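Local structure of ABC transporter, periplasmic substrate-binding protein (Vibrio cholerae O1 biovar eltor, 1TWY) at residues V108-N113 against H196-V201; V115-R120 against F218-P223; I126-I131 against V174-P179; A145-E150 against S188-L193. The protein probably captures phosphate in the periplasm and delivers it to an ABC-type transporter of the inner membrane. One frame throughout, in Å; residues are numbered along the deposited sequence. Where two conformers were deposited one is given.

Contact 1 (V108-N113 against H196-V201)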
loop_
_atom_site.group_PDB
_atom_site.type_symbol
_atom_site.label_atom_id
_atom_site.label_comp_id
_atom_site.label_asym_id
_atom_site.label_seq_id
_atom_site.Cartn_x
_atom_site.Cartn_y
_atom_site.Cartn_z
ATOM N N VAL A 108 -0.176 -14.718 -1.789
ATOM C CA VAL A 108 -0.007 -15.619 -2.869
ATOM C C VAL A 108 0.706 -16.889 -2.434
ATOM O O VAL A 108 1.655 -16.801 -1.657
ATOM C CB VAL A 108 0.636 -14.957 -4.074
ATOM C CG1 VAL A 108 -0.340 -13.904 -4.654
ATOM C CG2 VAL A 108 1.946 -14.325 -3.807
ATOM N N VAL A 109 0.246 -18.035 -2.924
ATOM C CA VAL A 109 0.883 -19.310 -2.740
ATOM C C VAL A 109 1.094 -20.030 -4.054
ATOM O O VAL A 109 0.528 -19.606 -5.085
ATOM C CB VAL A 109 0.036 -20.240 -1.795
ATOM C CG1 VAL A 109 -0.099 -19.522 -0.401
ATOM C CG2 VAL A 109 -1.383 -20.583 -2.320
ATOM N N ASN A 110 1.851 -21.095 -4.010
ATOM C CA ASN A 110 2.103 -21.896 -5.237
ATOM C C ASN A 110 0.793 -22.599 -5.635
ATOM O O ASN A 110 -0.042 -23.000 -4.788
ATOM C CB ASN A 110 3.158 -22.949 -4.937
ATOM C CG ASN A 110 3.555 -23.711 -6.155
ATOM O OD1 ASN A 110 2.868 -24.701 -6.530
ATOM N ND2 ASN A 110 4.671 -23.348 -6.747
ATOM N N GLN A 111 0.537 -22.629 -6.971
ATOM C CA GLN A 111 -0.659 -23.303 -7.478
ATOM C C GLN A 111 -0.980 -24.685 -6.847
ATOM O O GLN A 111 -2.146 -25.009 -6.779
ATOM C CB GLN A 111 -0.576 -23.547 -8.972
ATOM C CG GLN A 111 -1.915 -23.780 -9.647
ATOM C CD GLN A 111 -2.954 -22.659 -9.349
ATOM O OE1 GLN A 111 -2.772 -21.532 -9.751
ATOM N NE2 GLN A 111 -3.998 -23.013 -8.635
ATOM N N ALA A 112 0.031 -25.442 -6.502
ATOM C CA ALA A 112 -0.133 -26.753 -5.932
ATOM C C ALA A 112 -0.619 -26.725 -4.500
ATOM O O ALA A 112 -1.170 -27.715 -3.986
ATOM C CB ALA A 112 1.103 -27.534 -6.058
ATOM N N ASN A 113 -0.405 -25.621 -3.821
ATOM C CA ASN A 113 -0.801 -25.556 -2.408
ATOM C C ASN A 113 -2.323 -25.630 -2.224
ATOM O O ASN A 113 -3.083 -24.863 -2.741
ATOM C CB ASN A 113 -0.178 -24.319 -1.832
ATOM C CG ASN A 113 -0.271 -24.228 -0.337
ATOM O OD1 ASN A 113 -1.217 -24.766 0.284
ATOM N ND2 ASN A 113 0.646 -23.420 0.243
ATOM N N HIS A 196 7.733 -21.176 -8.433
ATOM C CA HIS A 196 8.752 -22.228 -8.484
ATOM C C HIS A 196 9.016 -22.986 -7.186
ATOM O O HIS A 196 9.834 -23.905 -7.210
ATOM C CB HIS A 196 10.056 -21.641 -8.979
ATOM C CG HIS A 196 10.140 -21.507 -10.440
ATOM N ND1 HIS A 196 10.802 -20.482 -11.039
ATOM C CD2 HIS A 196 9.671 -22.275 -11.447
ATOM C CE1 HIS A 196 10.755 -20.623 -12.353
ATOM N NE2 HIS A 196 10.107 -21.709 -12.623
ATOM N N ASN A 197 8.265 -22.641 -6.131
ATOM C CA ASN A 197 8.448 -23.259 -4.818
ATOM C C ASN A 197 7.145 -23.536 -4.186
ATOM O O ASN A 197 6.509 -22.654 -3.632
ATOM C CB ASN A 197 9.406 -22.392 -3.952
ATOM C CG ASN A 197 10.730 -22.230 -4.539
ATOM O OD1 ASN A 197 11.585 -23.130 -4.343
ATOM N ND2 ASN A 197 10.954 -21.128 -5.289
ATOM N N THR A 198 6.747 -24.799 -4.186
ATOM C CA THR A 198 5.511 -25.301 -3.567
ATOM C C THR A 198 5.313 -24.844 -2.098
ATOM O O THR A 198 4.213 -24.661 -1.655
ATOM C CB THR A 198 5.423 -26.840 -3.604
ATOM O OG1 THR A 198 6.580 -27.436 -3.089
ATOM C CG2 THR A 198 5.367 -27.362 -5.058
ATOM N N GLN A 199 6.451 -24.647 -1.396
ATOM C CA GLN A 199 6.444 -24.289 0.019
ATOM C C GLN A 199 6.244 -22.809 0.309
ATOM O O GLN A 199 6.086 -22.460 1.450
ATOM C CB GLN A 199 7.751 -24.717 0.683
ATOM C CG GLN A 199 9.081 -23.979 0.306
ATOM C CD GLN A 199 9.895 -24.566 -0.831
ATOM O OE1 GLN A 199 9.300 -25.102 -1.746
ATOM N NE2 GLN A 199 11.230 -24.471 -0.795
ATOM N N ALA A 200 6.317 -21.919 -0.703
ATOM C CA ALA A 200 6.428 -20.522 -0.409
ATOM C C ALA A 200 5.087 -19.798 -0.267
ATOM O O ALA A 200 4.055 -20.176 -0.797
ATOM C CB ALA A 200 7.235 -19.820 -1.606
ATOM N N VAL A 201 5.122 -18.765 0.568
ATOM C CA VAL A 201 4.071 -17.781 0.689
ATOM C C VAL A 201 4.641 -16.448 0.638
ATOM O O VAL A 201 5.783 -16.134 1.101
ATOM C CB VAL A 201 3.248 -17.887 2.012
ATOM C CG1 VAL A 201 4.091 -17.838 3.244
ATOM C CG2 VAL A 201 2.000 -16.969 2.052
HETATM O O HOH W 1 2.738 -22.417 -1.531
#

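Contact 2 (V115-R120 against F218-P223)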
loop_
_atom_site.group_PDB
_atom_site.type_symbol
_atom_site.label_atom_id
_atom_site.label_comp_id
_atom_site.label_asym_id
_atom_site.label_seq_id
_atom_site.Cartn_x
_atom_site.Cartn_y
_atom_site.Cartn_z
ATOM N N VAL A 115 -4.200 -24.874 0.296
ATOM C CA VAL A 115 -4.747 -23.819 1.107
ATOM C C VAL A 115 -5.451 -22.799 0.213
ATOM O O VAL A 115 -4.965 -22.418 -0.876
ATOM C CB VAL A 115 -3.623 -23.188 1.964
ATOM C CG1 VAL A 115 -4.017 -21.921 2.666
ATOM C CG2 VAL A 115 -3.079 -24.263 2.983
ATOM N N THR A 116 -6.630 -22.437 0.649
ATOM C CA THR A 116 -7.445 -21.461 -0.039
ATOM C C THR A 116 -7.692 -20.147 0.711
ATOM O O THR A 116 -8.377 -19.260 0.176
ATOM C CB THR A 116 -8.816 -22.044 -0.410
ATOM O OG1 THR A 116 -9.531 -22.492 0.761
ATOM C CG2 THR A 116 -8.678 -23.239 -1.387
ATOM N N ASN A 117 -7.313 -20.090 2.013
ATOM C CA ASN A 117 -7.680 -19.041 2.889
ATOM C C ASN A 117 -6.712 -19.023 4.056
ATOM O O ASN A 117 -6.198 -20.071 4.414
ATOM C CB ASN A 117 -9.064 -19.290 3.461
ATOM C CG ASN A 117 -9.466 -18.232 4.483
ATOM O OD1 ASN A 117 -9.435 -17.018 4.238
ATOM N ND2 ASN A 117 -9.827 -18.722 5.704
ATOM N N LEU A 118 -6.387 -17.838 4.572
ATOM C CA LEU A 118 -5.713 -17.737 5.868
ATOM C C LEU A 118 -6.388 -16.719 6.658
ATOM O O LEU A 118 -6.905 -15.738 6.080
ATOM C CB LEU A 118 -4.194 -17.372 5.710
ATOM C CG LEU A 118 -3.230 -18.433 5.132
ATOM C CD1 LEU A 118 -1.894 -17.932 4.866
ATOM C CD2 LEU A 118 -3.153 -19.702 6.047
ATOM N N THR A 119 -6.495 -16.961 7.975
ATOM C CA THR A 119 -6.968 -15.895 8.858
ATOM C C THR A 119 -5.830 -14.979 9.232
ATOM O O THR A 119 -4.665 -15.261 9.001
ATOM C CB THR A 119 -7.537 -16.471 10.178
ATOM O OG1 THR A 119 -6.510 -17.201 10.884
ATOM C CG2 THR A 119 -8.645 -17.476 9.832
ATOM N N ARG A 120 -6.195 -13.874 9.869
ATOM C CA ARG A 120 -5.201 -12.962 10.439
ATOM C C ARG A 120 -4.240 -13.656 11.384
ATOM O O ARG A 120 -3.012 -13.482 11.278
ATOM C CB ARG A 120 -5.996 -11.886 11.204
ATOM C CG ARG A 120 -5.088 -10.851 11.821
ATOM C CD ARG A 120 -5.891 -9.753 12.455
ATOM N NE ARG A 120 -6.390 -8.957 11.351
ATOM C CZ ARG A 120 -5.643 -7.995 10.797
ATOM N NH1 ARG A 120 -4.413 -7.786 11.235
ATOM N NH2 ARG A 120 -6.076 -7.258 9.778
ATOM N N PHE A 218 -8.314 -13.892 2.439
ATOM C CA PHE A 218 -7.948 -13.426 3.764
ATOM C C PHE A 218 -9.216 -13.262 4.583
ATOM O O PHE A 218 -10.121 -12.473 4.207
ATOM C CB PHE A 218 -7.208 -12.088 3.707
ATOM C CG PHE A 218 -6.651 -11.653 5.041
ATOM C CD1 PHE A 218 -5.646 -12.368 5.635
ATOM C CD2 PHE A 218 -7.118 -10.518 5.647
ATOM C CE1 PHE A 218 -5.060 -11.972 6.821
ATOM C CE2 PHE A 218 -6.536 -10.102 6.817
ATOM C CZ PHE A 218 -5.552 -10.835 7.420
ATOM N N GLU A 219 -9.288 -13.992 5.703
ATOM C CA GLU A 219 -10.512 -14.067 6.543
ATOM C C GLU A 219 -11.718 -14.362 5.666
ATOM O O GLU A 219 -12.757 -13.737 5.787
ATOM C CB GLU A 219 -10.720 -12.823 7.385
ATOM C CG GLU A 219 -9.637 -12.635 8.472
ATOM C CD GLU A 219 -9.740 -13.589 9.660
ATOM O OE1 GLU A 219 -10.555 -14.566 9.684
ATOM O OE2 GLU A 219 -8.962 -13.363 10.632
ATOM N N LYS A 220 -11.551 -15.334 4.768
ATOM C CA LYS A 220 -12.593 -15.845 3.889
ATOM C C LYS A 220 -13.135 -14.844 2.839
ATOM O O LYS A 220 -14.025 -15.213 2.033
ATOM C CB LYS A 220 -13.803 -16.457 4.692
ATOM C CG LYS A 220 -13.504 -17.739 5.433
ATOM C CD LYS A 220 -14.584 -18.854 5.180
ATOM C CE LYS A 220 -14.582 -19.899 6.289
ATOM N NZ LYS A 220 -14.352 -19.237 7.620
ATOM N N ALA A 221 -12.485 -13.692 2.694
ATOM C CA ALA A 221 -12.881 -12.716 1.679
ATOM C C ALA A 221 -11.944 -12.858 0.493
ATOM O O ALA A 221 -10.700 -12.922 0.667
ATOM C CB ALA A 221 -12.799 -11.313 2.228
ATOM N N ASP A 222 -12.517 -12.837 -0.713
ATOM C CA ASP A 222 -11.695 -12.938 -1.908
ATOM C C ASP A 222 -11.000 -11.597 -2.150
ATOM O O ASP A 222 -11.553 -10.544 -1.840
ATOM C CB ASP A 222 -12.489 -13.230 -3.148
ATOM C CG ASP A 222 -13.104 -14.576 -3.146
ATOM O OD1 ASP A 222 -12.396 -15.511 -2.784
ATOM O OD2 ASP A 222 -14.301 -14.722 -3.489
ATOM N N PRO A 223 -9.789 -11.657 -2.700
ATOM C CA PRO A 223 -9.035 -10.446 -3.044
ATOM C C PRO A 223 -9.463 -9.803 -4.344
ATOM O O PRO A 223 -8.870 -10.090 -5.417
ATOM C CB PRO A 223 -7.614 -10.957 -3.086
ATOM C CG PRO A 223 -7.756 -12.249 -3.635
ATOM C CD PRO A 223 -8.990 -12.857 -2.955
HETATM O O HOH W 2 -8.907 -10.179 11.077
#

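Contact 3 (I126-I131 against V174-P179)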
loop_
_atom_site.group_PDB
_atom_site.type_symbol
_atom_site.label_atom_id
_atom_site.label_comp_id
_atom_site.label_asym_id
_atom_site.label_seq_id
_atom_site.Cartn_x
_atom_site.Cartn_y
_atom_site.Cartn_z
ATOM N N ILE A 126 2.498 -17.277 10.863
ATOM C CA ILE A 126 3.483 -17.681 9.870
ATOM C C ILE A 126 4.648 -16.677 9.682
ATOM O O ILE A 126 5.818 -17.005 9.761
ATOM C CB ILE A 126 2.721 -17.899 8.514
ATOM C CG1 ILE A 126 1.895 -19.190 8.568
ATOM C CG2 ILE A 126 3.725 -17.944 7.309
ATOM C CD1 ILE A 126 0.883 -19.306 7.518
ATOM N N TYR A 127 4.310 -15.398 9.566
ATOM C CA TYR A 127 5.323 -14.346 9.409
ATOM C C TYR A 127 6.160 -14.154 10.649
ATOM O O TYR A 127 7.302 -13.777 10.544
ATOM C CB TYR A 127 4.731 -13.025 8.834
ATOM C CG TYR A 127 4.719 -13.120 7.323
ATOM C CD1 TYR A 127 3.733 -13.793 6.654
ATOM C CD2 TYR A 127 5.689 -12.516 6.603
ATOM C CE1 TYR A 127 3.769 -13.963 5.279
ATOM C CE2 TYR A 127 5.695 -12.616 5.196
ATOM C CZ TYR A 127 4.804 -13.315 4.573
ATOM O OH TYR A 127 4.815 -13.512 3.165
ATOM N N LYS A 128 5.626 -14.534 11.840
ATOM C CA LYS A 128 6.419 -14.464 13.044
ATOM C C LYS A 128 7.341 -15.627 13.236
ATOM O O LYS A 128 8.219 -15.521 14.074
ATOM C CB LYS A 128 5.548 -14.430 14.298
ATOM C CG LYS A 128 4.922 -13.121 14.583
ATOM C CD LYS A 128 5.831 -12.105 15.238
ATOM C CE LYS A 128 6.066 -12.360 16.753
ATOM N NZ LYS A 128 7.423 -11.871 17.117
ATOM N N GLY A 129 7.153 -16.696 12.529
ATOM C CA GLY A 129 7.916 -17.883 12.615
ATOM C C GLY A 129 7.342 -18.823 13.700
ATOM O O GLY A 129 7.975 -19.861 13.977
ATOM N N GLN A 130 6.160 -18.533 14.190
ATOM C CA GLN A 130 5.483 -19.377 15.181
ATOM C C GLN A 130 4.813 -20.580 14.544
ATOM O O GLN A 130 4.801 -21.693 15.095
ATOM C CB GLN A 130 4.448 -18.581 15.927
ATOM C CG GLN A 130 5.011 -17.472 16.782
ATOM C CD GLN A 130 3.920 -16.438 17.241
ATOM O OE1 GLN A 130 2.710 -16.562 16.941
ATOM N NE2 GLN A 130 4.372 -15.385 17.906
ATOM N N ILE A 131 4.314 -20.407 13.337
ATOM C CA ILE A 131 3.705 -21.469 12.565
ATOM C C ILE A 131 4.663 -21.806 11.434
ATOM O O ILE A 131 4.964 -20.942 10.620
ATOM C CB ILE A 131 2.397 -21.017 12.003
ATOM C CG1 ILE A 131 1.421 -20.733 13.139
ATOM C CG2 ILE A 131 1.925 -22.082 10.977
ATOM C CD1 ILE A 131 0.154 -20.125 12.725
ATOM N N VAL A 174 10.045 -1.347 14.365
ATOM C CA VAL A 174 10.986 -2.189 13.722
ATOM C C VAL A 174 10.242 -3.415 13.199
ATOM O O VAL A 174 9.287 -3.910 13.837
ATOM C CB VAL A 174 11.992 -2.678 14.787
ATOM C CG1 VAL A 174 12.935 -3.775 14.277
ATOM C CG2 VAL A 174 12.753 -1.458 15.246
ATOM N N SER A 175 10.663 -3.963 12.065
ATOM C CA SER A 175 10.012 -5.163 11.578
ATOM C C SER A 175 10.135 -6.314 12.593
ATOM O O SER A 175 11.219 -6.597 13.102
ATOM C CB SER A 175 10.618 -5.627 10.235
ATOM O OG SER A 175 10.059 -6.828 9.816
ATOM N N ASP A 176 9.020 -7.039 12.760
ATOM C CA ASP A 176 8.968 -8.154 13.732
ATOM C C ASP A 176 8.774 -9.486 12.988
ATOM O O ASP A 176 8.489 -10.549 13.581
ATOM C CB ASP A 176 7.814 -7.937 14.666
ATOM C CG ASP A 176 7.941 -8.721 15.994
ATOM O OD1 ASP A 176 9.038 -9.067 16.428
ATOM O OD2 ASP A 176 6.905 -8.969 16.575
ATOM N N VAL A 177 9.001 -9.485 11.692
ATOM C CA VAL A 177 8.987 -10.685 10.874
ATOM C C VAL A 177 10.245 -11.453 11.179
ATOM O O VAL A 177 11.351 -10.915 11.294
ATOM C CB VAL A 177 8.939 -10.335 9.328
ATOM C CG1 VAL A 177 9.036 -11.464 8.443
ATOM C CG2 VAL A 177 7.617 -9.696 9.046
ATOM N N ALA A 178 10.042 -12.712 11.295
ATOM C CA ALA A 178 11.173 -13.596 11.600
ATOM C C ALA A 178 12.297 -13.444 10.600
ATOM O O ALA A 178 12.075 -13.467 9.444
ATOM C CB ALA A 178 10.690 -14.971 11.620
ATOM N N PRO A 179 13.524 -13.287 11.009
ATOM C CA PRO A 179 14.554 -12.945 10.038
ATOM C C PRO A 179 14.977 -14.166 9.187
ATOM O O PRO A 179 15.790 -13.999 8.312
ATOM C CB PRO A 179 15.722 -12.432 10.917
ATOM C CG PRO A 179 15.565 -13.166 12.148
ATOM C CD PRO A 179 14.050 -13.298 12.386
HETATM O O HOH W 3 9.583 -14.945 8.786
HETATM O O HOH W 4 9.453 -12.499 14.891
HETATM O O HOH W 5 9.483 -9.935 18.790
#

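Contact 4 (A145-E150 against S188-L193)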
loop_
_atom_site.group_PDB
_atom_site.type_symbol
_atom_site.label_atom_id
_atom_site.label_comp_id
_atom_site.label_asym_id
_atom_site.label_seq_id
_atom_site.Cartn_x
_atom_site.Cartn_y
_atom_site.Cartn_z
ATOM N N ALA A 145 8.202 -21.698 3.506
ATOM C CA ALA A 145 9.260 -20.666 3.191
ATOM C C ALA A 145 8.497 -19.310 3.150
ATOM O O ALA A 145 7.559 -19.154 2.336
ATOM C CB ALA A 145 9.963 -20.900 1.861
ATOM N N VAL A 146 8.782 -18.460 4.082
ATOM C CA VAL A 146 8.128 -17.138 4.188
ATOM C C VAL A 146 8.929 -16.231 3.337
ATOM O O VAL A 146 10.065 -16.077 3.516
ATOM C CB VAL A 146 8.259 -16.644 5.624
ATOM C CG1 VAL A 146 7.586 -15.287 5.834
ATOM C CG2 VAL A 146 7.569 -17.643 6.552
ATOM N N VAL A 147 8.278 -15.492 2.442
ATOM C CA VAL A 147 8.893 -14.531 1.526
ATOM C C VAL A 147 8.329 -13.131 1.793
ATOM O O VAL A 147 7.140 -12.929 1.988
ATOM C CB VAL A 147 8.686 -14.913 0.128
ATOM C CG1 VAL A 147 9.681 -14.033 -0.750
ATOM C CG2 VAL A 147 8.863 -16.363 -0.117
ATOM N N THR A 148 9.246 -12.141 1.810
ATOM C CA THR A 148 8.982 -10.809 2.061
ATOM C C THR A 148 9.679 -9.897 1.025
ATOM O O THR A 148 10.372 -10.435 0.136
ATOM C CB THR A 148 9.203 -10.449 3.520
ATOM O OG1 THR A 148 8.670 -9.120 3.726
ATOM C CG2 THR A 148 10.697 -10.410 3.896
ATOM N N ARG A 149 9.607 -8.626 1.146
ATOM C CA ARG A 149 10.251 -7.668 0.268
ATOM C C ARG A 149 11.416 -6.998 1.039
ATOM O O ARG A 149 11.623 -7.221 2.252
ATOM C CB ARG A 149 9.181 -6.685 -0.214
ATOM C CG ARG A 149 8.242 -7.203 -1.250
ATOM C CD ARG A 149 8.915 -7.456 -2.634
ATOM N NE ARG A 149 9.426 -6.233 -3.128
ATOM C CZ ARG A 149 8.699 -5.266 -3.642
ATOM N NH1 ARG A 149 7.403 -5.481 -3.932
ATOM N NH2 ARG A 149 9.268 -4.125 -3.997
ATOM N N GLU A 150 12.163 -6.198 0.289
ATOM C CA GLU A 150 13.255 -5.463 0.832
ATOM C C GLU A 150 12.793 -4.483 1.924
ATOM O O GLU A 150 11.662 -3.992 1.913
ATOM C CB GLU A 150 13.997 -4.785 -0.305
ATOM C CG GLU A 150 13.357 -3.655 -1.076
ATOM C CD GLU A 150 12.349 -3.993 -2.124
ATOM O OE1 GLU A 150 11.863 -5.157 -2.276
ATOM O OE2 GLU A 150 11.734 -3.003 -2.721
ATOM N N SER A 188 7.449 -8.953 -9.439
ATOM C CA SER A 188 7.737 -9.928 -10.422
ATOM C C SER A 188 8.543 -11.127 -9.870
ATOM O O SER A 188 8.268 -12.274 -10.160
ATOM C CB SER A 188 8.514 -9.213 -11.527
ATOM O OG SER A 188 7.614 -8.619 -12.408
HETATM N N MSE A 189 9.497 -10.740 -9.057
HETATM C CA MSE A 189 10.473 -11.729 -8.527
HETATM C C MSE A 189 9.693 -12.515 -7.443
HETATM O O MSE A 189 9.884 -13.691 -7.289
HETATM C CB MSE A 189 11.734 -11.100 -7.959
HETATM C CG MSE A 189 12.713 -12.119 -7.455
HETATM SE SE MSE A 189 14.309 -11.247 -6.814
HETATM C CE MSE A 189 15.119 -12.741 -6.135
HETATM N N MSE A 190 8.798 -11.884 -6.712
HETATM C CA MSE A 190 7.967 -12.589 -5.759
HETATM C C MSE A 190 7.139 -13.667 -6.428
HETATM O O MSE A 190 7.032 -14.773 -5.928
HETATM C CB MSE A 190 7.061 -11.615 -5.026
HETATM C CG MSE A 190 6.080 -12.209 -4.102
HETATM SE SE MSE A 190 6.954 -12.858 -2.466
HETATM C CE MSE A 190 7.199 -11.480 -1.586
ATOM N N LYS A 191 6.411 -13.310 -7.505
ATOM C CA LYS A 191 5.666 -14.288 -8.212
ATOM C C LYS A 191 6.526 -15.423 -8.778
ATOM O O LYS A 191 6.099 -16.519 -8.619
ATOM C CB LYS A 191 4.871 -13.665 -9.315
ATOM C CG LYS A 191 3.789 -12.707 -8.819
ATOM C CD LYS A 191 2.894 -12.067 -10.010
ATOM C CE LYS A 191 3.664 -11.018 -10.751
ATOM N NZ LYS A 191 2.797 -10.550 -11.976
ATOM N N THR A 192 7.668 -15.117 -9.368
ATOM C CA THR A 192 8.542 -16.166 -9.882
ATOM C C THR A 192 8.976 -17.085 -8.750
ATOM O O THR A 192 8.979 -18.322 -8.944
ATOM C CB THR A 192 9.719 -15.526 -10.608
ATOM O OG1 THR A 192 9.150 -14.736 -11.680
ATOM C CG2 THR A 192 10.574 -16.571 -11.212
ATOM N N LEU A 193 9.343 -16.527 -7.615
ATOM C CA LEU A 193 9.727 -17.372 -6.472
ATOM C C LEU A 193 8.650 -18.255 -6.011
ATOM O O LEU A 193 8.814 -19.499 -5.844
ATOM C CB LEU A 193 10.348 -16.526 -5.349
ATOM C CG LEU A 193 11.139 -17.277 -4.311
ATOM C CD1 LEU A 193 12.443 -17.874 -4.848
ATOM C CD2 LEU A 193 11.419 -16.398 -3.153
#

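Contact 1 (V108-N113 against H196-V201)
N110 reaches across to the turn that carries T198, and the two side chains lie side by side, pointing the same way. CB meets backbone first, 3.6 Å from T198 CA. CG, anti to the backbone N (chi1 -175°), continues past that same alpha carbon. At the tip the amide splits its work. OD1 turns back into its own segment and accepts from A112 N at 2.9 Å, closing an Asx turn, while T198 CG2 lies 3.9 Å from OD1. ND2 passes 3.6 Å from N197 C and donates to V194 O in the last turn of helix 187-196. Two type I beta turns, N110-N113 and N197-A200, thus face each other where strand 96-109 leaves the mixed sheet and its antiparallel neighbour 200-205 enters it, in one lobe of the periplasmic binding protein fold. The backbones stand apart here, with 4.0 Å between N110 N and A200 O, and a water bridges the interval. It accepts from N110 N and N113 ND2 and donates to T198 O and A200 O, so four bonds hold it between the two turns; N113 OD1 meanwhile accepts from V115 N. Farther into the sheet V201 CA makes a C-H...O contact of 3.5 Å with V108 O. Beside it V109 CG1 meets V201 CG2 at 4.1 Å, the two valines slanting across one another.

Contact 2 (V115-R120 against F218-P223)
The F218 ring lies against R120 at the start of helix 120-128, crossing it obliquely, with its CZ 3.7 Å from R120 CA. That same CZ lies over one face of the R120 guanidinium, displaced toward the rim, with the two flat groups turned 78° apart. The framework is a short parallel pairing, L118 beside F218, joining strand 117-118 to the end of strand 214-218; a type I' turn from F218 to A221 then leads the chain away. E219 N, the first amide of that turn beyond the pair, donates to L118 O at 3.0 Å in a nearly straight bond, and F218 CA adds a C-H...O contact to the same oxygen. In E219 a bend at chi2 (-73°) turns CD back toward T119 and R120. OE2 accepts from R120 N at 2.9 Å, the donor standing 60° above the carboxylate plane, while OE1 rests 3.5 Å from T119 CG2. T119 is the N-cap of the helix, its hydroxyl capping a backbone N in the first turn, and Q122 OE1 accepts from T119 N, as in a capping box. The E219 carboxylate, bonded at this helix start, is probably stabilised by the positive end of the helix dipole. The guanidinium is fixed from outside the two segments, NH2 by Q234 OE1 and NH1 by L162 O. A water in the guanidinium plane accepts from R120 NE at 2.8 Å and donates to E219 OE2 at 3.2 Å.

Contact 3 (I126-I131 against V174-P179)
Bends at chi2 (-79°) and chi3 (-77°) turn CD and CE of K128 toward D176, whose own CG is set anti to its backbone N (chi1 -160°). The first bend lays K128 CD 3.5 Å from D176 O. At the tip K128 NZ forms a salt bridge with D176 OD2 at 3.0 Å, coming from above the carboxylate plane. Two waters also meet K128 NZ: one accepts from it, while the other donates to D176 OD1 and takes a weak bond from NZ. The D176 side chain is about 5 Å from the bound magnesium ion, whose site includes G164 and T166, so its negative charge probably favours the metal nearby.

The backbone closes the other half of the contact at the C-terminal end of helix 120-128. Y127 O accepts from A178 N at 3.0 Å, and a water also donates to that oxygen. G129, with positive phi, ends the helix in a Schellman motif, and A178 CB packs 3.5 Å from K128 O just before it. V177 CG1 meets the edge of the Y127 ring at CD2, 4.0 Å away. This helix end is thereby tied to the chain leaving hairpin 166-169/172-175, while the Y127 ring stacks edge-to-face with F159 of helix 154-163 and its OH bonds to V147 O on strand 145-149.

Contact 4 (A145-E150 against S188-L193)
V147 and M190, modelled as selenomethionine, slide past each other in opposite directions, and here the packing is tight: with CG1 anti to the backbone N (chi1 -166°), V147 CG1 lies 3.4 Å from M190 SE. The selenium is also 3.7 Å from V147 CB. L193, one helical turn on, completes the grip by bringing CD2 against both methyls of V147, 3.8 Å from CG1 and 4.0 Å from CG2. One valine of the strand is therefore held by two residues spaced three apart on the helix, and these side-chain contacts are apolar.

Toward R149 the contact thins out. M190 CE, 3.8 Å from T148 O, comes no nearer than 4.4 Å to R149 CG, and the arginine spends its polar end on its neighbour. Its guanidinium grips E150 side-on: NE donates to OE1 at 2.8 Å and NH2 to OE2 at 3.0 Å, each oxygen using its syn lone pair. R149 and L193 are partly exposed and form the solvent side, while V147, T148 and M190 are buried.

Helix 187-196 runs almost antiparallel to strand 145-149, the two short axes 170° apart. It is the connection of a beta-alpha-beta crossover, following strand 182-184 and leading into strand 200-205. Those two strands pair in parallel with strand 145-149, so the helix packs over it, with V184 also touching V147, M190 and L193.

All four contacts belong to one lobe of a periplasmic binding protein fold, and seven of their eight segments fall between residues 108 and 201, with 218-223 last. Contacts 1 and 4 lie closest, centres about 11 Å apart, because strands 200-205 and 145-149 are sheet neighbours and V201 bonds to A145 and V147. The centres of contacts 1 and 2 are about 15 Å apart; the two interleave along the chain, both reaching the same mixed sheet. The centres of contacts 3 and 4, also about 15 Å apart, are joined through helix 120-128. Contacts 3 and 4 cross along the chain, yet both are nested within the loops closed by contacts 1 and 2, so overlapping closures stitch the lobe together.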